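HTH-type transcriptional regulator yiaJ (Escherichia coli, PDB 1YSQ) represses transcription of the yiaKLMNOPQRS operon, which may serve the use of 2,3-diketo-L-gulonate, and is represented here by its C-terminal IclR-type effector-binding domain. Local coordinates at residues A15-A20 against S177-F182; I29-R34 against I40-L45; M74-P79 against P136-H141; F108-H113 against M121-N126. One frame throughout, in Å; residues are numbered along the deposited sequence.

How the interactions relate
All four contacts lie in the IclR effector-binding domain, a GAF-like fold built on a six-stranded antiparallel sheet. Interaction 1 ties helix 8-25, near the start of the chain, to helix 162-182, near its end, and the other three fall between them in sequence. Interaction 2 is the hairpin of strands 28-35 and 38-45; it touches interaction 1 where L18 packs on Y43. Interaction 3 joins the end of helix 68-75 to strand 130-137, and S177 of interaction 1 probably hydrogen-bonds F138 O there. Interaction 4 meets interaction 3 through helix 104-117; its centre lies about 26 Å from that of interaction 1, across the chain's centre, so the contacts span the domain.

Interaction 1: A15-A20 against S177-F182; sequences APHLEA and SNELGF
The short hydrogen bond here runs from H17 NE2 to E179 OE1, at 2.6 Å. It is bent, with 135° at the hydrogen. The oxygen sits at the edge of the imidazole, close to the ring plane, whereas the nitrogen arrives from above the carboxylate plane; the two flat groups are turned 54° against each other. The second oxygen, E179 OE2, lies 3.2 Å from H17 NE2. The side chains come from opposite directions, E179 reaching over with its chain extended beyond CG. H17 swings its CG beside its own backbone N (chi1 -61°), which aims the ring at the other helix. Helices 8-25 and 162-182 are the first and last long helices of this GAF-like domain, and at this level their backbones stay well apart: the CA atoms of H17 and E179 are 10.6 Å from each other, bridged by the side chains alone. On its way across, H17 rests on T172, A175 and I176 of the last helix. A leucine in place of H17 would probably leave the E179 carboxylate without its mate in this contact. So close a carboxylate may also steady a positive charge on the imidazole.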
# COMPACT_ATOMS: atom_id res chain seq x y z
N ALA A 15 11.29 1.52 -10.73
CA ALA A 15 11.37 0.14 -11.21
C ALA A 15 12.59 -0.70 -10.75
O ALA A 15 12.40 -1.82 -10.31
CB ALA A 15 11.19 0.06 -12.75
N PRO A 16 13.82 -0.18 -10.81
CA PRO A 16 14.97 -0.98 -10.36
C PRO A 16 14.85 -1.38 -8.89
O PRO A 16 15.25 -2.48 -8.50
CB PRO A 16 16.16 -0.02 -10.52
CG PRO A 16 15.70 1.05 -11.43
CD PRO A 16 14.22 1.17 -11.23
N HIS A 17 14.30 -0.46 -8.09
CA HIS A 17 14.14 -0.66 -6.66
C HIS A 17 13.02 -1.66 -6.36
O HIS A 17 13.17 -2.51 -5.49
CB HIS A 17 13.85 0.68 -5.97
CG HIS A 17 14.95 1.68 -6.12
ND1 HIS A 17 16.16 1.56 -5.48
CD2 HIS A 17 15.03 2.80 -6.88
CE1 HIS A 17 16.93 2.57 -5.81
NE2 HIS A 17 16.28 3.34 -6.66
N LEU A 18 11.91 -1.53 -7.08
CA LEU A 18 10.79 -2.46 -6.90
C LEU A 18 11.18 -3.87 -7.35
O LEU A 18 10.88 -4.85 -6.67
CB LEU A 18 9.54 -1.94 -7.62
CG LEU A 18 9.05 -0.57 -7.12
CD1 LEU A 18 8.04 0.02 -8.08
CD2 LEU A 18 8.46 -0.68 -5.72
N GLU A 19 11.88 -3.97 -8.48
CA GLU A 19 12.38 -5.28 -8.94
C GLU A 19 13.32 -5.92 -7.91
O GLU A 19 13.22 -7.12 -7.62
CB GLU A 19 13.13 -5.12 -10.27
CG GLU A 19 12.21 -4.90 -11.46
CD GLU A 19 12.99 -4.84 -12.76
OE1 GLU A 19 14.13 -5.34 -12.81
OE2 GLU A 19 12.45 -4.29 -13.74
N ALA A 20 14.24 -5.13 -7.39
CA ALA A 20 15.13 -5.58 -6.33
C ALA A 20 14.36 -6.15 -5.14
O ALA A 20 14.72 -7.21 -4.61
CB ALA A 20 16.05 -4.43 -5.87
N SER A 177 11.87 7.61 -2.75
CA SER A 177 11.58 8.96 -2.28
C SER A 177 12.80 9.89 -2.41
O SER A 177 12.67 11.05 -2.83
CB SER A 177 11.12 8.91 -0.83
OG SER A 177 11.02 10.21 -0.30
N ASN A 178 13.97 9.36 -2.04
CA ASN A 178 15.23 10.10 -2.09
C ASN A 178 15.60 10.47 -3.52
O ASN A 178 15.97 11.61 -3.79
CB ASN A 178 16.36 9.30 -1.41
CG ASN A 178 16.24 9.29 0.11
OD1 ASN A 178 15.54 10.12 0.69
ND2 ASN A 178 16.93 8.34 0.76
N GLU A 179 15.48 9.51 -4.43
CA GLU A 179 15.73 9.74 -5.85
C GLU A 179 14.72 10.69 -6.49
O GLU A 179 15.09 11.51 -7.32
CB GLU A 179 15.76 8.42 -6.61
CG GLU A 179 17.12 7.75 -6.56
CD GLU A 179 17.12 6.35 -7.15
OE1 GLU A 179 17.82 5.49 -6.57
OE2 GLU A 179 16.44 6.11 -8.17
N LEU A 180 13.45 10.59 -6.10
CA LEU A 180 12.43 11.52 -6.61
C LEU A 180 12.78 12.94 -6.17
O LEU A 180 12.79 13.87 -6.98
CB LEU A 180 11.03 11.11 -6.16
CG LEU A 180 9.85 12.07 -6.40
CD1 LEU A 180 9.51 12.22 -7.89
CD2 LEU A 180 8.62 11.64 -5.59
N GLY A 181 13.10 13.08 -4.88
CA GLY A 181 13.52 14.34 -4.28
C GLY A 181 14.64 15.02 -5.03
O GLY A 181 14.57 16.23 -5.27
N PHE A 182 15.67 14.26 -5.40
CA PHE A 182 16.81 14.79 -6.16
C PHE A 182 16.35 15.38 -7.49
O PHE A 182 16.80 16.47 -7.87
CB PHE A 182 17.88 13.71 -6.39
CG PHE A 182 18.51 13.16 -5.13
CD1 PHE A 182 18.41 13.83 -3.90
CD2 PHE A 182 19.22 11.96 -5.16
CE1 PHE A 182 18.99 13.31 -2.73
CE2 PHE A 182 19.81 11.42 -4.00
CZ PHE A 182 19.69 12.10 -2.79

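Interaction 2: I29-R34 against I40-L45. With PO4 (phosphate ion), chain D.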
# COMPACT_ATOMS: atom_id res chain seq x y z
N ILE A 29 4.96 -7.35 -5.50
CA ILE A 29 5.25 -5.95 -5.19
C ILE A 29 4.25 -5.08 -5.92
O ILE A 29 4.09 -5.21 -7.13
CB ILE A 29 6.72 -5.56 -5.58
CG1 ILE A 29 7.76 -6.54 -4.98
CG2 ILE A 29 7.04 -4.09 -5.21
CD1 ILE A 29 7.69 -6.78 -3.46
N ASN A 30 3.58 -4.20 -5.18
CA ASN A 30 2.59 -3.26 -5.72
C ASN A 30 3.09 -1.85 -5.56
O ASN A 30 3.71 -1.51 -4.54
CB ASN A 30 1.26 -3.35 -4.94
CG ASN A 30 0.79 -4.78 -4.75
OD1 ASN A 30 0.84 -5.33 -3.65
ND2 ASN A 30 0.34 -5.38 -5.83
N PHE A 31 2.79 -1.01 -6.54
CA PHE A 31 3.18 0.40 -6.48
C PHE A 31 2.02 1.23 -7.00
O PHE A 31 1.58 1.05 -8.14
CB PHE A 31 4.43 0.62 -7.34
CG PHE A 31 5.00 2.01 -7.25
CD1 PHE A 31 5.46 2.52 -6.04
CD2 PHE A 31 5.12 2.80 -8.38
CE1 PHE A 31 6.01 3.82 -5.96
CE2 PHE A 31 5.67 4.10 -8.30
CZ PHE A 31 6.10 4.60 -7.09
N SER A 32 1.50 2.10 -6.14
CA SER A 32 0.34 2.90 -6.50
C SER A 32 0.61 4.40 -6.42
O SER A 32 1.60 4.83 -5.81
CB SER A 32 -0.84 2.54 -5.58
OG SER A 32 -0.66 3.13 -4.30
N SER A 33 -0.28 5.16 -7.07
CA SER A 33 -0.38 6.61 -6.87
C SER A 33 -1.75 6.86 -6.24
O SER A 33 -2.62 5.99 -6.24
CB SER A 33 -0.27 7.36 -8.20
OG SER A 33 -1.32 6.97 -9.08
N ARG A 34 -1.92 8.04 -5.66
CA ARG A 34 -3.23 8.45 -5.18
C ARG A 34 -3.97 9.24 -6.25
O ARG A 34 -3.42 10.13 -6.87
CB ARG A 34 -3.11 9.30 -3.91
CG ARG A 34 -4.44 9.38 -3.16
CD ARG A 34 -4.57 10.56 -2.23
NE ARG A 34 -5.90 10.55 -1.63
CZ ARG A 34 -6.19 11.00 -0.41
NH1 ARG A 34 -5.23 11.50 0.37
NH2 ARG A 34 -7.43 10.93 0.03
N ILE A 40 -4.45 4.11 -7.39
CA ILE A 40 -4.32 3.51 -8.72
C ILE A 40 -3.10 2.63 -8.73
O ILE A 40 -1.99 3.09 -8.44
CB ILE A 40 -4.19 4.55 -9.85
CG1 ILE A 40 -5.32 5.59 -9.77
CG2 ILE A 40 -4.20 3.83 -11.24
CD1 ILE A 40 -5.20 6.66 -10.88
N LEU A 41 -3.30 1.36 -9.08
CA LEU A 41 -2.17 0.45 -9.21
C LEU A 41 -1.43 0.72 -10.52
O LEU A 41 -1.88 0.29 -11.58
CB LEU A 41 -2.61 -1.02 -9.13
CG LEU A 41 -1.47 -2.03 -8.97
CD1 LEU A 41 -0.61 -1.66 -7.74
CD2 LEU A 41 -2.03 -3.44 -8.80
N ILE A 42 -0.31 1.44 -10.44
CA ILE A 42 0.40 1.82 -11.67
C ILE A 42 1.49 0.84 -12.07
O ILE A 42 2.00 0.89 -13.19
CB ILE A 42 0.93 3.27 -11.60
CG1 ILE A 42 1.96 3.44 -10.46
CG2 ILE A 42 -0.26 4.25 -11.46
CD1 ILE A 42 2.67 4.80 -10.46
N TYR A 43 1.84 -0.07 -11.17
CA TYR A 43 2.95 -0.98 -11.42
C TYR A 43 2.79 -2.17 -10.48
O TYR A 43 2.45 -2.01 -9.30
CB TYR A 43 4.24 -0.21 -11.18
CG TYR A 43 5.53 -0.96 -11.31
CD1 TYR A 43 6.36 -0.76 -12.40
CD2 TYR A 43 5.98 -1.81 -10.29
CE1 TYR A 43 7.58 -1.41 -12.51
CE2 TYR A 43 7.19 -2.46 -10.39
CZ TYR A 43 7.99 -2.25 -11.50
OH TYR A 43 9.21 -2.89 -11.59
N LYS A 44 3.00 -3.36 -11.02
CA LYS A 44 2.89 -4.59 -10.22
C LYS A 44 3.88 -5.66 -10.71
O LYS A 44 4.02 -5.87 -11.91
CB LYS A 44 1.45 -5.15 -10.26
CG LYS A 44 1.23 -6.32 -9.30
CD LYS A 44 -0.04 -7.10 -9.60
CE LYS A 44 -0.24 -8.24 -8.58
NZ LYS A 44 -1.25 -9.29 -9.04
N LEU A 45 4.55 -6.31 -9.76
CA LEU A 45 5.38 -7.48 -10.04
C LEU A 45 4.78 -8.70 -9.36
O LEU A 45 4.54 -8.70 -8.15
CB LEU A 45 6.84 -7.29 -9.57
CG LEU A 45 7.54 -6.07 -10.19
CD1 LEU A 45 8.83 -5.75 -9.48
CD2 LEU A 45 7.79 -6.26 -11.71
P PO4 D . -1.68 12.27 0.68
O1 PO4 D . -1.50 11.09 -0.26
O2 PO4 D . -1.82 11.76 2.10
O3 PO4 D . -0.50 13.21 0.56
O4 PO4 D . -2.97 12.95 0.28
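Backbone hydrogen bonds pair I29-R34 with I40-L45 as an antiparallel hairpin. I29 and L45 exchange a pair, L45 N reaching I29 O at 2.9 Å, as do S33 and I40 at the far end. Between them sits a classic beta bulge: I42 and Y43 both face F31, whose O takes I42 N at 3.0 Å and, weakly, Y43 N at 3.2 Å. Among apolar contacts, F31 and I42 cross obliquely, F31 CE2 lying 3.8 Å from I42 CD1. I42 CG1, set between the backbone N and carbonyl carbon (chi1 63°), brings the branch up to F31. F31 and Y43 share a face with I29, covered in part by L18 of helix 8-25. On the other face N30 lies alongside K44, N30 OD1 bonded to S151 OG while K44 NZ forms a salt bridge with E46. R34 turns away from the other strand, and its NH1 makes a weak hydrogen bond of 2.7 Å to phosphate O4. With an alanine here, the phosphate would probably lose this charged partner and Y81 its cation-pi mate. Also bound by V144 N, the phosphate probably came from the crystallisation liquor, but its place is consistent with an anion being tolerated there.

Interaction 3: M74-P79 against P136-H141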
# COMPACT_ATOMS: atom_id res chain seq x y z
N MET A 74 -4.93 8.17 3.32
CA MET A 74 -5.82 8.85 4.28
C MET A 74 -5.09 9.24 5.58
O MET A 74 -5.35 10.32 6.14
CB MET A 74 -7.06 8.02 4.59
CG MET A 74 -8.09 8.00 3.42
SD MET A 74 -9.79 7.41 3.82
CE MET A 74 -9.42 5.91 4.40
N ALA A 75 -4.19 8.38 6.06
CA ALA A 75 -3.49 8.62 7.32
C ALA A 75 -2.63 9.88 7.26
O ALA A 75 -2.45 10.56 8.27
CB ALA A 75 -2.63 7.41 7.71
N PHE A 76 -2.09 10.18 6.08
CA PHE A 76 -1.29 11.40 5.90
C PHE A 76 -2.06 12.60 5.32
O PHE A 76 -1.48 13.68 5.12
CB PHE A 76 -0.05 11.06 5.07
CG PHE A 76 1.00 10.34 5.87
CD1 PHE A 76 2.08 11.04 6.41
CD2 PHE A 76 0.88 8.97 6.11
CE1 PHE A 76 3.06 10.37 7.17
CE2 PHE A 76 1.83 8.29 6.86
CZ PHE A 76 2.93 9.00 7.40
N GLY A 77 -3.36 12.39 5.10
CA GLY A 77 -4.26 13.46 4.69
C GLY A 77 -4.90 14.18 5.87
O GLY A 77 -4.52 13.98 7.04
N HIS A 78 -5.88 15.04 5.57
CA HIS A 78 -6.63 15.77 6.59
C HIS A 78 -7.74 14.90 7.19
O HIS A 78 -8.37 14.14 6.46
CB HIS A 78 -7.21 17.04 5.98
CG HIS A 78 -7.57 18.08 6.99
ND1 HIS A 78 -8.77 18.07 7.67
CD2 HIS A 78 -6.87 19.13 7.47
CE1 HIS A 78 -8.80 19.09 8.52
NE2 HIS A 78 -7.66 19.76 8.41
N PRO A 79 -8.01 15.00 8.51
CA PRO A 79 -9.10 14.20 9.10
C PRO A 79 -10.48 14.54 8.55
O PRO A 79 -11.35 13.65 8.57
CB PRO A 79 -9.01 14.48 10.60
CG PRO A 79 -8.07 15.65 10.76
CD PRO A 79 -7.29 15.82 9.51
N PRO A 136 4.51 4.59 2.78
CA PRO A 136 4.46 5.80 1.94
C PRO A 136 5.76 6.05 1.17
O PRO A 136 6.82 5.62 1.62
CB PRO A 136 4.25 6.92 2.97
CG PRO A 136 4.93 6.39 4.24
CD PRO A 136 4.62 4.91 4.22
N VAL A 137 5.65 6.71 0.01
CA VAL A 137 6.80 7.29 -0.69
C VAL A 137 6.58 8.79 -0.56
O VAL A 137 5.59 9.32 -1.06
CB VAL A 137 6.83 6.89 -2.20
CG1 VAL A 137 7.94 7.65 -2.97
CG2 VAL A 137 6.98 5.38 -2.34
N PHE A 138 7.47 9.47 0.15
CA PHE A 138 7.25 10.89 0.43
C PHE A 138 7.81 11.75 -0.69
O PHE A 138 8.86 11.42 -1.27
CB PHE A 138 7.94 11.27 1.76
CG PHE A 138 7.25 10.70 2.99
CD1 PHE A 138 6.04 11.24 3.44
CD2 PHE A 138 7.84 9.65 3.69
CE1 PHE A 138 5.40 10.72 4.58
CE2 PHE A 138 7.21 9.11 4.84
CZ PHE A 138 5.98 9.67 5.28
N ASP A 139 7.14 12.86 -1.00
CA ASP A 139 7.79 13.89 -1.82
C ASP A 139 8.65 14.81 -0.92
O ASP A 139 8.73 14.60 0.29
CB ASP A 139 6.79 14.67 -2.70
CG ASP A 139 5.85 15.59 -1.90
OD1 ASP A 139 6.09 15.91 -0.71
OD2 ASP A 139 4.82 16.07 -2.44
N ILE A 140 9.30 15.81 -1.52
CA ILE A 140 10.20 16.70 -0.77
C ILE A 140 9.49 17.45 0.36
O ILE A 140 10.13 17.86 1.33
CB ILE A 140 10.95 17.70 -1.71
CG1 ILE A 140 9.98 18.38 -2.68
CG2 ILE A 140 12.11 16.99 -2.45
CD1 ILE A 140 10.42 19.77 -3.12
N HIS A 141 8.17 17.60 0.24
CA HIS A 141 7.38 18.35 1.22
C HIS A 141 6.67 17.46 2.24
O HIS A 141 5.83 17.93 2.99
CB HIS A 141 6.34 19.22 0.50
CG HIS A 141 6.93 20.18 -0.49
ND1 HIS A 141 7.96 21.04 -0.18
CD2 HIS A 141 6.62 20.42 -1.79
CE1 HIS A 141 8.26 21.77 -1.24
NE2 HIS A 141 7.46 21.41 -2.23
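F76 and F138 meet as an offset edge-to-face pair, the edge of F138 directed at the face of F76. Their ring centres are 5.3 Å apart and the planes stand at 71°, with F138 CE1 and F76 CE1 only 3.5 Å from each other. F138 leads with CE1 and CZ, its CG set beside the backbone N (chi1 -71°), which swings the ring toward F76, and the two side chains cross at about a right angle. P136 adds a lighter touch, its CG lying 4.5 Å from F76 CE2, while its CB lies over one face of the F138 ring. One shell out, V144 packs against F76, P136 and F138 together, and R115 of helix 104-117 reaches F76 as well. The carbonyl oxygen of F138 is hydrogen-bonded by S177 OG, which ties the residue to the last helix. Beyond it the chain folds into an Asx turn: D139 OD1 accepts from H141 N at 2.8 Å, and D139 OD2 makes a salt bridge to R143. H78, at the N-cap of the next helix, caps D80 N through its ND1. The direct contact is apolar, so it probably rests on dispersion and the edge-to-face electrostatics of the rings.

Interaction 4: F108-H113 against M121-N126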
# COMPACT_ATOMS: atom_id res chain seq x y z
N PHE A 108 -10.41 5.87 12.28
CA PHE A 108 -9.56 6.92 12.84
C PHE A 108 -8.48 6.33 13.75
O PHE A 108 -7.34 6.80 13.75
CB PHE A 108 -10.40 7.96 13.60
CG PHE A 108 -10.89 9.10 12.74
CD1 PHE A 108 -10.00 9.86 12.00
CD2 PHE A 108 -12.25 9.39 12.66
CE1 PHE A 108 -10.45 10.91 11.21
CE2 PHE A 108 -12.71 10.43 11.86
CZ PHE A 108 -11.81 11.20 11.14
N ASP A 109 -8.85 5.31 14.53
CA ASP A 109 -7.89 4.64 15.41
C ASP A 109 -6.79 4.02 14.58
O ASP A 109 -5.61 4.17 14.88
CB ASP A 109 -8.60 3.55 16.21
CG ASP A 109 -9.38 4.10 17.40
OD1 ASP A 109 -9.26 5.31 17.71
OD2 ASP A 109 -10.14 3.37 18.08
N GLU A 110 -7.20 3.32 13.53
CA GLU A 110 -6.26 2.71 12.58
C GLU A 110 -5.35 3.77 11.94
O GLU A 110 -4.14 3.58 11.85
CB GLU A 110 -7.04 1.97 11.49
CG GLU A 110 -6.18 1.51 10.32
CD GLU A 110 -5.63 0.10 10.50
OE1 GLU A 110 -5.68 -0.43 11.63
OE2 GLU A 110 -5.14 -0.49 9.50
N LEU A 111 -5.95 4.86 11.49
CA LEU A 111 -5.22 5.89 10.78
C LEU A 111 -4.20 6.59 11.67
O LEU A 111 -3.14 6.96 11.20
CB LEU A 111 -6.17 6.91 10.14
CG LEU A 111 -7.03 6.41 8.97
CD1 LEU A 111 -7.88 7.56 8.45
CD2 LEU A 111 -6.17 5.81 7.86
N ALA A 112 -4.54 6.77 12.95
CA ALA A 112 -3.58 7.32 13.91
C ALA A 112 -2.33 6.44 14.03
O ALA A 112 -1.23 6.95 14.02
CB ALA A 112 -4.24 7.53 15.27
N HIS A 113 -2.51 5.11 14.13
CA HIS A 113 -1.38 4.20 14.18
C HIS A 113 -0.52 4.27 12.91
O HIS A 113 0.71 4.22 13.00
CB HIS A 113 -1.81 2.74 14.41
CG HIS A 113 -2.47 2.49 15.73
ND1 HIS A 113 -1.98 3.00 16.92
CD2 HIS A 113 -3.58 1.78 16.06
CE1 HIS A 113 -2.76 2.62 17.92
NE2 HIS A 113 -3.74 1.88 17.42
N MET A 121 -1.07 -2.14 7.33
CA MET A 121 -1.27 -3.51 6.89
C MET A 121 -2.67 -3.68 6.35
O MET A 121 -3.59 -2.93 6.72
CB MET A 121 -1.04 -4.48 8.06
CG MET A 121 0.44 -4.88 8.24
SD MET A 121 0.59 -6.25 9.46
CE MET A 121 0.87 -7.26 8.61
N ASP A 122 -2.82 -4.63 5.44
CA ASP A 122 -4.12 -5.18 5.15
C ASP A 122 -4.14 -6.50 5.92
O ASP A 122 -3.44 -7.45 5.56
CB ASP A 122 -4.30 -5.40 3.65
CG ASP A 122 -5.49 -6.30 3.32
OD1 ASP A 122 -6.31 -6.58 4.24
OD2 ASP A 122 -5.66 -6.79 2.18
N ARG A 123 -4.91 -6.53 7.00
CA ARG A 123 -5.00 -7.69 7.87
C ARG A 123 -6.24 -8.48 7.48
O ARG A 123 -7.27 -8.47 8.19
CB ARG A 123 -5.06 -7.27 9.35
CG ARG A 123 -3.79 -6.60 9.85
CD ARG A 123 -3.85 -6.07 11.30
NE ARG A 123 -2.65 -5.27 11.59
CZ ARG A 123 -2.54 -3.96 11.37
NH1 ARG A 123 -3.56 -3.26 10.89
NH2 ARG A 123 -1.40 -3.33 11.64
N GLU A 124 -6.14 -9.17 6.34
CA GLU A 124 -7.27 -9.94 5.78
C GLU A 124 -8.57 -9.13 5.69
O GLU A 124 -9.67 -9.63 6.03
CB GLU A 124 -7.48 -11.22 6.59
CG GLU A 124 -6.23 -12.09 6.72
CD GLU A 124 -6.51 -13.32 7.58
OE1 GLU A 124 -6.28 -13.25 8.80
OE2 GLU A 124 -6.99 -14.33 7.03
N GLU A 125 -8.45 -7.88 5.24
CA GLU A 125 -9.59 -6.98 5.09
C GLU A 125 -10.24 -7.06 3.71
O GLU A 125 -11.34 -6.54 3.51
CB GLU A 125 -9.18 -5.53 5.38
CG GLU A 125 -8.72 -5.32 6.82
CD GLU A 125 -7.77 -4.14 6.96
OE1 GLU A 125 -8.06 -3.06 6.40
OE2 GLU A 125 -6.72 -4.32 7.62
N ASN A 126 -9.56 -7.71 2.76
CA ASN A 126 -10.13 -7.93 1.43
C ASN A 126 -10.54 -9.37 1.20
O ASN A 126 -11.61 -9.64 0.68
CB ASN A 126 -9.14 -7.52 0.35
CG ASN A 126 -9.01 -6.04 0.23
OD1 ASN A 126 -9.79 -5.38 -0.47
ND2 ASN A 126 -8.02 -5.49 0.94
O HOH W 1 -2.53 -0.84 9.44
O HOH W 2 -6.04 -3.50 9.92
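Two turns of the side chain steer E110 toward R123: CG is anti to the backbone N (chi1 170°), and a bend at chi2 (91°) folds the carboxylate across to strand 120-123. R123 runs out with its chain extended from CG to NE. The side chains cross with carboxylate and guanidinium planes nearly perpendicular, and E110 OE2 lies at the edge of the guanidinium, 3.5 Å from R123 NH1. This salt bridge is long and no direct hydrogen bond accompanies it, but two waters link the same groups. Water 1 donates to E110 OE2 at 2.6 Å and accepts from both R123 NH1 and M121 N, the latter at 2.9 Å. Water 2 accepts from R123 NH1 at 2.7 Å and donates to E110 OE2 and to E125 OE2, the last at 2.5 Å. M121 CB sits over the centre of one guanidinium face. E125 is held by neighbours in sequence: its OE2 accepts from R123 N at 2.9 Å, and E125 N is bound to D122 OD1, an Asx motif, at 2.7 Å. The contact joins helix 104-117 to strand 120-123, an outermost strand of the sheet in this chain. K71 of helix 68-75 supplies the second positive charge, forming salt bridges with E110 OE2 and E125 OE1 and a hydrogen bond to M121 O. With E110 OE2 and E125 OE2 only 4.5 Å apart, the two acids would be expected to repel, and K71, R123 and water 2 probably offset that cost.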